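PDB 2WW8: CELL WALL surface anchor family protein from Streptococcus pneumoniae, which serves as the pilus adhesin RrgA, probably attaching the bacterium to host cells through an integrin-like domain that carries a magnesium site. Local coordinates for residues Pro157-Ile161 with Pro714-Ile718; Pro395-Asn399 with Gln410-Phe414; Gly445-Gln449 with Asp544-Asp548; Ile593-Thr599 with Arg662-Leu668. All blocks are in the same frame, centred on the assembly; numbering follows the deposited sequence.

Interaction 1 of 4, residues Pro157-Ile161 with Pro714-Ile718; sequences PYQII and PIPKI
Tyr-158 lays one face of its ring over the pyrrolidine of Pro-714: Pro-714 CB sits 4.2 Å from the ring centroid of Tyr-158 and 17° off the ring normal, a CH-pi contact, with Tyr-158 CE2 4.1 Å from Pro-714 CB. Chi1 of the tyrosine is p (50°) and chi2 -90°, which carries its hydroxyl past the proline to the backbone beyond. There Ile-715 N donates to Tyr-158 OH at 3.1 Å, with an N-H...O angle of 137°. Both backbones are extended and run in broadly the same direction, with CA-CA distances of 7.9 Å for Tyr-158 to Pro-714 and for Ile-160 to Pro-716. That spacing is too wide for direct strand pairing; instead each segment pairs antiparallel with strand 171-184. Two residues along the strand, Ile-160 (m, m) also points toward the other segment, its CD1 4.3 Å from Ile-715 O and 4.3 Å from Lys-717 CE. Lys-717 folds back so that its NZ donates to Ile-715 O at 2.8 Å, and the same ammonium makes a salt bridge to Asp-693. Four of the five touching residues are buried, and the polar ends are matched there: the phenol oxygen by the Ile-715 amide, the ammonium by the Ile-715 carbonyl and Asp-693. The arrangement belongs to a beta-rich Ig-like domain, assembled here from segments more than 550 residues apart.

Interaction 2 of 4, residues Pro395-Asn399 with Gln410-Phe414; sequences PINFN and QLNAF
An inverse gamma turn centred on Asn-397 (phi/psi -85/67) bends the loop 395-399 around one side of helix 407-416. The turn has a weak hydrogen bond from Phe-398 N to Ile-396 O, 3.0 Å. Beyond it the chain is extended, and Phe-398 comes level with Gln-410, CA to CA 7.0 Å. Gln-410 (chi1 m, chi2 t) points toward the loop and uses both ends of its amide on one residue: Asn-399 N donates to Gln-410 OE1 at 2.8 Å and Gln-410 NE2 donates to Asn-399 O at 2.9 Å, each at 170°. The amide thus pairs with the loop backbone much as a neighbouring strand would. All this lies in the long insertion between strands 379-386 and 533-539 of the parallel sheet in the integrin-like domain. Phe-414, one helical turn after Gln-410 and with chi1 m, fills the inside of the bend: Phe-414 CE2 is 3.5 Å from Ile-396 CG2 and 4.3 Å from Phe-398 CD1, while Phe-414 CZ, at the ring edge, approaches Asn-397 O at 3.6 Å. Leu-411 completes the apolar cluster, its CB 4.2 Å from Phe-398 CE1 and its CD1 4.4 Å from Ile-396 CD1, and Tyr-407 meets the Phe-398 ring edge-to-face.

Interaction 3 of 4, residues Gly445-Gln449 with Asp544-Asp548; sequences GQSYQ and DPGTD
Pro-545, Tyr-448 and Gly-546 bury the most surface where two irregular loops meet, with Ser-447 and Gly-546 as the closest pair of CA atoms at 4.9 Å. Pro-545 follows a cis peptide bond, and its CG rests 3.7 Å from Gln-446 O. Its carbonyl points to the other loop: Tyr-448 N donates to Pro-545 O at 2.9 Å and a nearly straight 176°, and Ser-447 CA adds a CA-H...O contact to Pro-545 O at 3.6 Å. Gly-546 takes phi/psi 107/-13, angles that favour glycine, and its CA lies 3.4 Å from Ser-447 OG, where a CB would collide. That same Ser-447 OG accepts from Gln-449 N at 3.0 Å, an ST turn which shapes the 445-449 loop. Tyr-448, chi1 t and chi2 80°, extends its ring past the glycine so that Thr-547 CG2 sits over one face, 4.0 Å from the centroid of Tyr-448 and 21° off its normal. Gln-449 (m, m) reaches back, Gln-449 NE2 donating to Gly-546 O at 3.1 Å; a water 2.6 Å from Gln-449 NE2 lies 3.1 Å from Thr-547 OG1. The side chain of Pro-545 is about 7 Å from the bound magnesium. Since both direct hydrogen bonds end on carbonyls of the 544-548 loop, the join near the metal depends on that loop's main-chain shape, set by a cis-proline and a glycine.

Interaction 4 of 4, residues Ile593-Thr599 with Arg662-Leu668; sequences IENGTIT and RVTGLYL
Six backbone hydrogen bonds join strands 593-601 and 660-668, whose short segments 596-599 and 662-668 run antiparallel at 176° with axes 4.6 Å apart. They form three reciprocal pairs. Ile-593 N donates to Leu-668 O at 3.3 Å and Leu-668 N to Ile-593 O at 3.0 Å; Gly-596 N to Leu-666 O at 2.8 Å and Leu-666 N to Gly-596 O at 3.0 Å; Ile-598 N to Val-663 O at 2.7 Å and Val-663 N to Ile-598 O at 2.9 Å. Between these pairs lie two G1 beta bulges. In one, Asn-595 (phi/psi 53/50) and Gly-596 face Leu-666; in the other, Gly-665 (82/38) and Leu-666 face Gly-596. A water accepts from Gly-665 N at 3.0 Å and also lies 3.0 Å from Asn-595 OD1 and 2.6 Å from Thr-597 OG1; a second water sits 2.6 Å from Tyr-667 OH. Thr-597 and Thr-599 pair by backbone with His-701 and Thr-699, Arg-662 with Leu-653. One face is apolar: Ile-593 CG2 to Leu-666 CB 3.7 Å, Ile-598 CG1 to Leu-666 CD1 3.9 Å and Ile-598 CB to Val-663 CB 4.2 Å. It packs on strands 203-218 and 673-682, as in an Ig-like sandwich. Each bulge shifts the register by one and the chain turns a corner at Glu-594 and Asn-595, yet Ile-593, Ile-598, Val-663, Leu-666 and Leu-668 supply the apolar contacts, with ordered water serving polar groups at the bulges.

In the fold
Strand 157-162 comes first, and its partner arrives only at 714-718, so interaction 1 closes a loop of more than 550 residues that encloses the other three contacts. Interactions 2, 3 and 4 follow in series, none crossing another. Interaction 2 closes a short loop in the insertion between strands 379-386 and 533-539. Interaction 3 then ties a later part of that insertion to the loop after strand 533-539; the two centres are about 24 Å apart. Back in the Ig-like domain, interaction 4 joins two strands of one sheet, its centre about 23 Å from that of interaction 1 but about 56 Å from that of interaction 3. The integrin-like domain is an insertion between strands of the Ig-like one.

Interaction 1 of 4, residues Pro157-Ile161 with Pro714-Ile718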
# COMPACT_ATOMS: atom_id res chain seq x y z
N PRO A 157 11.93 8.89 -13.91
CA PRO A 157 10.86 9.73 -13.32
C PRO A 157 9.84 8.92 -12.53
O PRO A 157 9.62 7.75 -12.82
CB PRO A 157 10.18 10.40 -14.54
CG PRO A 157 10.47 9.42 -15.70
CD PRO A 157 11.84 8.78 -15.38
N TYR A 158 9.24 9.48 -11.50
CA TYR A 158 8.07 8.78 -10.95
C TYR A 158 7.00 9.83 -10.81
O TYR A 158 7.38 10.99 -10.60
CB TYR A 158 8.37 8.15 -9.59
CG TYR A 158 9.02 9.00 -8.51
CD1 TYR A 158 10.42 9.07 -8.37
CD2 TYR A 158 8.25 9.74 -7.63
CE1 TYR A 158 11.02 9.84 -7.33
CE2 TYR A 158 8.84 10.53 -6.63
CZ TYR A 158 10.22 10.56 -6.47
OH TYR A 158 10.81 11.31 -5.46
N GLN A 159 5.73 9.43 -10.87
CA GLN A 159 4.60 10.35 -10.79
C GLN A 159 4.30 10.78 -9.35
O GLN A 159 4.67 10.11 -8.38
CB GLN A 159 3.36 9.73 -11.43
CG GLN A 159 3.60 9.05 -12.80
CD GLN A 159 4.23 9.97 -13.85
OE1 GLN A 159 3.68 11.05 -14.18
NE2 GLN A 159 5.40 9.54 -14.38
N ILE A 160 3.63 11.92 -9.22
CA ILE A 160 3.35 12.57 -7.95
C ILE A 160 1.88 12.91 -7.97
O ILE A 160 1.46 13.56 -8.92
CB ILE A 160 4.07 13.95 -7.87
CG1 ILE A 160 5.59 13.82 -7.76
CG2 ILE A 160 3.59 14.77 -6.71
CD1 ILE A 160 6.02 12.75 -6.73
N ILE A 161 1.12 12.54 -6.94
CA ILE A 161 -0.32 12.79 -6.85
C ILE A 161 -0.77 13.43 -5.53
O ILE A 161 -0.14 13.29 -4.47
CB ILE A 161 -1.16 11.53 -7.04
CG1 ILE A 161 -0.87 10.55 -5.89
CG2 ILE A 161 -0.89 10.97 -8.45
CD1 ILE A 161 -1.84 9.37 -5.87
N PRO A 714 10.98 6.83 -2.81
CA PRO A 714 10.34 7.99 -3.45
C PRO A 714 9.96 9.07 -2.40
O PRO A 714 9.94 8.72 -1.22
CB PRO A 714 9.09 7.37 -4.08
CG PRO A 714 8.75 6.23 -3.17
CD PRO A 714 10.06 5.68 -2.66
N ILE A 715 9.71 10.33 -2.77
CA ILE A 715 9.62 11.44 -1.79
C ILE A 715 8.33 12.31 -1.88
O ILE A 715 8.09 12.92 -2.92
CB ILE A 715 10.83 12.43 -1.95
CG1 ILE A 715 12.16 11.71 -2.12
CG2 ILE A 715 10.93 13.33 -0.73
CD1 ILE A 715 12.59 11.12 -0.83
N PRO A 716 7.53 12.40 -0.80
CA PRO A 716 6.35 13.26 -0.71
C PRO A 716 6.73 14.74 -0.57
O PRO A 716 7.89 15.08 -0.27
CB PRO A 716 5.72 12.84 0.62
CG PRO A 716 6.23 11.39 0.83
CD PRO A 716 7.68 11.58 0.43
N LYS A 717 5.73 15.60 -0.76
CA LYS A 717 5.94 17.05 -0.71
C LYS A 717 4.80 17.68 0.08
O LYS A 717 3.68 17.16 0.01
CB LYS A 717 5.91 17.69 -2.10
CG LYS A 717 7.12 17.32 -2.94
CD LYS A 717 6.84 16.17 -3.87
CE LYS A 717 7.98 16.06 -4.89
NZ LYS A 717 9.03 15.07 -4.41
N ILE A 718 5.07 18.78 0.78
CA ILE A 718 4.00 19.48 1.48
C ILE A 718 4.21 20.97 1.27
O ILE A 718 5.36 21.42 1.03
CB ILE A 718 3.95 19.14 2.99
CG1 ILE A 718 5.27 19.53 3.67
CG2 ILE A 718 3.60 17.64 3.18
CD1 ILE A 718 5.27 19.40 5.18

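Interaction 2 of 4, residues Pro395-Asn399 with Gln410-Phe414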
# COMPACT_ATOMS: atom_id res chain seq x y z
N PRO A 395 5.54 -56.13 -15.51
CA PRO A 395 6.14 -57.46 -15.47
C PRO A 395 7.53 -57.43 -16.16
O PRO A 395 7.72 -56.75 -17.17
CB PRO A 395 5.14 -58.34 -16.27
CG PRO A 395 4.52 -57.39 -17.27
CD PRO A 395 4.44 -56.05 -16.49
N ILE A 396 8.46 -58.18 -15.59
CA ILE A 396 9.71 -58.50 -16.22
C ILE A 396 9.34 -59.49 -17.35
O ILE A 396 8.47 -60.39 -17.17
CB ILE A 396 10.58 -59.14 -15.18
CG1 ILE A 396 10.80 -58.10 -14.07
CG2 ILE A 396 11.90 -59.75 -15.79
CD1 ILE A 396 11.53 -58.64 -12.84
N ASN A 397 9.99 -59.28 -18.50
CA ASN A 397 9.61 -59.97 -19.74
C ASN A 397 10.26 -61.35 -19.83
O ASN A 397 11.11 -61.57 -20.67
CB ASN A 397 9.91 -59.06 -20.94
CG ASN A 397 9.57 -59.69 -22.28
OD1 ASN A 397 8.56 -60.33 -22.41
ND2 ASN A 397 10.45 -59.55 -23.26
N PHE A 398 9.88 -62.29 -18.95
CA PHE A 398 10.34 -63.68 -19.05
C PHE A 398 9.92 -64.39 -20.32
O PHE A 398 8.79 -64.21 -20.79
CB PHE A 398 9.90 -64.49 -17.81
CG PHE A 398 10.63 -64.09 -16.52
CD1 PHE A 398 11.99 -64.33 -16.38
CD2 PHE A 398 9.97 -63.48 -15.48
CE1 PHE A 398 12.66 -63.96 -15.22
CE2 PHE A 398 10.62 -63.07 -14.29
CZ PHE A 398 11.97 -63.35 -14.15
N ASN A 399 10.81 -65.22 -20.85
CA ASN A 399 10.56 -66.08 -22.01
C ASN A 399 10.05 -67.46 -21.57
O ASN A 399 10.69 -68.15 -20.77
CB ASN A 399 11.86 -66.20 -22.81
CG ASN A 399 11.69 -66.89 -24.16
OD1 ASN A 399 10.65 -67.44 -24.51
ND2 ASN A 399 12.76 -66.87 -24.93
N GLN A 410 17.58 -66.44 -16.92
CA GLN A 410 17.02 -65.34 -17.67
C GLN A 410 17.22 -64.06 -16.88
O GLN A 410 17.58 -63.02 -17.44
CB GLN A 410 15.55 -65.55 -17.97
CG GLN A 410 15.32 -66.63 -19.01
CD GLN A 410 13.86 -66.65 -19.44
OE1 GLN A 410 13.24 -65.60 -19.58
NE2 GLN A 410 13.32 -67.82 -19.67
N LEU A 411 16.94 -64.14 -15.58
CA LEU A 411 17.02 -62.95 -14.81
C LEU A 411 18.48 -62.53 -14.67
O LEU A 411 18.78 -61.34 -14.65
CB LEU A 411 16.39 -63.18 -13.44
CG LEU A 411 16.22 -62.06 -12.44
CD1 LEU A 411 15.31 -60.94 -13.04
CD2 LEU A 411 15.59 -62.64 -11.14
N ASN A 412 19.39 -63.47 -14.53
CA ASN A 412 20.77 -63.09 -14.37
C ASN A 412 21.25 -62.39 -15.65
O ASN A 412 22.10 -61.49 -15.53
CB ASN A 412 21.66 -64.31 -14.21
CG ASN A 412 21.57 -64.98 -12.87
OD1 ASN A 412 21.00 -64.45 -11.92
ND2 ASN A 412 22.16 -66.19 -12.81
N ALA A 413 20.75 -62.80 -16.83
CA ALA A 413 21.13 -62.14 -18.09
C ALA A 413 20.57 -60.71 -18.13
O ALA A 413 21.28 -59.78 -18.52
CB ALA A 413 20.77 -62.98 -19.36
N PHE A 414 19.33 -60.51 -17.68
CA PHE A 414 18.78 -59.16 -17.49
C PHE A 414 19.62 -58.31 -16.57
O PHE A 414 19.80 -57.13 -16.87
CB PHE A 414 17.34 -59.12 -16.92
CG PHE A 414 16.33 -59.81 -17.78
CD1 PHE A 414 16.45 -59.84 -19.16
CD2 PHE A 414 15.22 -60.41 -17.21
CE1 PHE A 414 15.50 -60.48 -19.92
CE2 PHE A 414 14.25 -61.06 -17.98
CZ PHE A 414 14.37 -61.07 -19.34

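Interaction 3 of 4, residues Gly445-Gln449 with Asp544-Asp548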
# COMPACT_ATOMS: atom_id res chain seq x y z
N GLY A 445 -3.44 -52.88 -6.47
CA GLY A 445 -3.69 -52.24 -5.15
C GLY A 445 -3.90 -53.18 -3.99
O GLY A 445 -3.90 -52.71 -2.88
N GLN A 446 -4.04 -54.49 -4.23
CA GLN A 446 -4.30 -55.47 -3.17
C GLN A 446 -3.16 -55.61 -2.15
O GLN A 446 -3.41 -55.65 -0.95
CB GLN A 446 -4.52 -56.85 -3.78
CG GLN A 446 -5.11 -57.92 -2.85
CD GLN A 446 -6.51 -57.55 -2.45
OE1 GLN A 446 -7.38 -57.31 -3.29
NE2 GLN A 446 -6.72 -57.43 -1.17
N SER A 447 -1.93 -55.70 -2.62
CA SER A 447 -0.83 -55.92 -1.67
C SER A 447 0.50 -55.55 -2.38
O SER A 447 0.60 -55.60 -3.58
CB SER A 447 -0.78 -57.41 -1.34
OG SER A 447 0.14 -57.69 -0.33
N TYR A 448 1.50 -55.24 -1.57
CA TYR A 448 2.88 -55.23 -1.94
C TYR A 448 3.32 -56.63 -2.37
O TYR A 448 4.22 -56.76 -3.19
CB TYR A 448 3.67 -54.83 -0.70
CG TYR A 448 5.17 -54.72 -0.88
CD1 TYR A 448 5.73 -53.57 -1.47
CD2 TYR A 448 6.00 -55.74 -0.40
CE1 TYR A 448 7.13 -53.46 -1.63
CE2 TYR A 448 7.40 -55.64 -0.55
CZ TYR A 448 7.94 -54.48 -1.15
OH TYR A 448 9.30 -54.33 -1.30
N GLN A 449 2.74 -57.67 -1.77
CA GLN A 449 3.04 -59.04 -2.14
C GLN A 449 2.39 -59.42 -3.46
O GLN A 449 1.33 -58.92 -3.86
CB GLN A 449 2.63 -60.01 -1.01
CG GLN A 449 3.30 -59.73 0.36
CD GLN A 449 4.83 -59.93 0.35
OE1 GLN A 449 5.37 -60.78 -0.38
NE2 GLN A 449 5.52 -59.17 1.21
N ASP A 544 1.95 -51.19 4.90
CA ASP A 544 0.60 -51.59 4.56
C ASP A 544 0.38 -51.22 3.11
O ASP A 544 0.80 -50.16 2.66
CB ASP A 544 -0.42 -50.81 5.40
CG ASP A 544 -0.55 -51.35 6.82
OD1 ASP A 544 -0.03 -52.47 7.11
OD2 ASP A 544 -1.18 -50.66 7.67
N PRO A 545 -0.26 -52.09 2.34
CA PRO A 545 -0.64 -53.44 2.71
C PRO A 545 0.41 -54.48 2.25
O PRO A 545 0.88 -54.40 1.11
CB PRO A 545 -1.94 -53.63 1.90
CG PRO A 545 -1.68 -52.81 0.64
CD PRO A 545 -0.79 -51.67 1.03
N GLY A 546 0.70 -55.49 3.10
CA GLY A 546 1.43 -56.66 2.65
C GLY A 546 2.86 -56.68 3.18
O GLY A 546 3.53 -57.71 3.07
N THR A 547 3.39 -55.59 3.72
CA THR A 547 4.72 -55.76 4.26
C THR A 547 4.95 -55.00 5.58
O THR A 547 3.99 -54.51 6.16
CB THR A 547 5.83 -55.48 3.18
OG1 THR A 547 7.11 -55.93 3.65
CG2 THR A 547 5.98 -53.99 2.92
N ASP A 548 6.20 -54.90 6.02
CA ASP A 548 6.49 -54.22 7.29
C ASP A 548 7.33 -52.94 7.16
O ASP A 548 7.72 -52.57 6.05
CB ASP A 548 7.10 -55.22 8.27
CG ASP A 548 8.46 -55.71 7.83
OD1 ASP A 548 9.12 -55.17 6.92
OD2 ASP A 548 8.91 -56.70 8.43
O HOH W 1 7.88 -58.59 2.18

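Interaction 4 of 4, residues Ile593-Thr599 with Arg662-Leu668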
# COMPACT_ATOMS: atom_id res chain seq x y z
N ILE A 593 18.36 -8.52 2.34
CA ILE A 593 18.60 -7.40 3.27
C ILE A 593 19.32 -7.97 4.48
O ILE A 593 18.78 -8.80 5.21
CB ILE A 593 17.34 -6.61 3.57
CG1 ILE A 593 16.85 -6.01 2.25
CG2 ILE A 593 17.60 -5.50 4.68
CD1 ILE A 593 15.41 -5.59 2.36
N GLU A 594 20.58 -7.60 4.60
CA GLU A 594 21.37 -8.19 5.65
C GLU A 594 22.20 -7.11 6.39
O GLU A 594 23.18 -6.63 5.85
CB GLU A 594 22.24 -9.27 5.03
CG GLU A 594 23.26 -9.62 6.06
CD GLU A 594 23.61 -11.05 6.12
OE1 GLU A 594 24.07 -11.61 5.08
OE2 GLU A 594 23.45 -11.56 7.26
N ASN A 595 21.77 -6.72 7.60
CA ASN A 595 22.23 -5.57 8.39
C ASN A 595 22.09 -4.37 7.44
O ASN A 595 23.06 -3.65 7.21
CB ASN A 595 23.70 -5.74 8.80
CG ASN A 595 24.12 -4.72 9.84
OD1 ASN A 595 23.29 -4.13 10.51
ND2 ASN A 595 25.42 -4.47 9.94
N GLY A 596 20.91 -4.26 6.83
CA GLY A 596 20.55 -3.09 6.05
C GLY A 596 20.27 -1.85 6.88
O GLY A 596 19.92 -1.96 8.08
N THR A 597 20.40 -0.69 6.24
CA THR A 597 20.21 0.62 6.86
C THR A 597 19.28 1.53 6.05
O THR A 597 19.43 1.73 4.84
CB THR A 597 21.62 1.29 6.97
OG1 THR A 597 22.42 0.44 7.81
CG2 THR A 597 21.58 2.70 7.59
N ILE A 598 18.32 2.15 6.71
CA ILE A 598 17.60 3.23 6.04
C ILE A 598 18.20 4.55 6.49
O ILE A 598 18.35 4.75 7.70
CB ILE A 598 16.13 3.24 6.37
CG1 ILE A 598 15.46 1.95 5.92
CG2 ILE A 598 15.44 4.50 5.74
CD1 ILE A 598 14.07 1.74 6.48
N THR A 599 18.50 5.45 5.55
CA THR A 599 18.98 6.78 5.87
C THR A 599 17.95 7.77 5.36
O THR A 599 17.60 7.82 4.15
CB THR A 599 20.34 7.08 5.22
OG1 THR A 599 21.27 6.05 5.62
CG2 THR A 599 20.90 8.47 5.66
N ARG A 662 18.17 7.43 11.13
CA ARG A 662 18.69 6.20 10.56
C ARG A 662 18.03 5.00 11.24
O ARG A 662 17.84 4.94 12.48
CB ARG A 662 20.22 6.10 10.70
CG ARG A 662 20.91 7.15 9.84
CD ARG A 662 22.22 7.60 10.43
NE ARG A 662 22.97 6.42 10.81
CZ ARG A 662 23.55 6.22 12.00
NH1 ARG A 662 23.55 7.14 12.98
NH2 ARG A 662 24.18 5.06 12.15
N VAL A 663 17.72 4.01 10.40
CA VAL A 663 17.32 2.72 10.96
C VAL A 663 18.40 1.71 10.55
O VAL A 663 18.64 1.51 9.36
CB VAL A 663 15.92 2.27 10.47
CG1 VAL A 663 15.57 0.88 11.08
CG2 VAL A 663 14.85 3.32 10.69
N THR A 664 19.02 1.09 11.55
CA THR A 664 20.09 0.12 11.36
C THR A 664 19.64 -1.27 11.75
O THR A 664 18.67 -1.42 12.47
CB THR A 664 21.36 0.53 12.15
OG1 THR A 664 21.05 0.48 13.54
CG2 THR A 664 21.88 1.98 11.80
N GLY A 665 20.34 -2.29 11.27
CA GLY A 665 20.18 -3.65 11.74
C GLY A 665 18.99 -4.37 11.11
O GLY A 665 18.30 -5.07 11.83
N LEU A 666 18.73 -4.14 9.83
CA LEU A 666 17.62 -4.80 9.15
C LEU A 666 18.08 -6.11 8.55
O LEU A 666 19.06 -6.11 7.82
CB LEU A 666 17.11 -3.95 7.96
CG LEU A 666 16.54 -2.57 8.46
CD1 LEU A 666 16.05 -1.63 7.33
CD2 LEU A 666 15.39 -2.87 9.40
N TYR A 667 17.33 -7.19 8.78
CA TYR A 667 17.60 -8.53 8.23
C TYR A 667 16.27 -9.08 7.73
O TYR A 667 15.42 -9.40 8.56
CB TYR A 667 18.22 -9.47 9.28
CG TYR A 667 19.58 -9.04 9.85
CD1 TYR A 667 19.66 -8.03 10.83
CD2 TYR A 667 20.75 -9.66 9.42
CE1 TYR A 667 20.88 -7.65 11.34
CE2 TYR A 667 22.01 -9.30 9.97
CZ TYR A 667 22.04 -8.27 10.91
OH TYR A 667 23.23 -7.86 11.50
N LEU A 668 16.04 -9.10 6.41
CA LEU A 668 14.75 -9.44 5.81
C LEU A 668 14.89 -10.28 4.56
O LEU A 668 15.70 -9.96 3.64
CB LEU A 668 13.99 -8.16 5.45
CG LEU A 668 13.81 -7.21 6.63
CD1 LEU A 668 13.55 -5.79 6.14
CD2 LEU A 668 12.69 -7.72 7.56
O HOH W 2 22.71 -1.36 9.62
O HOH W 3 23.26 -6.03 13.35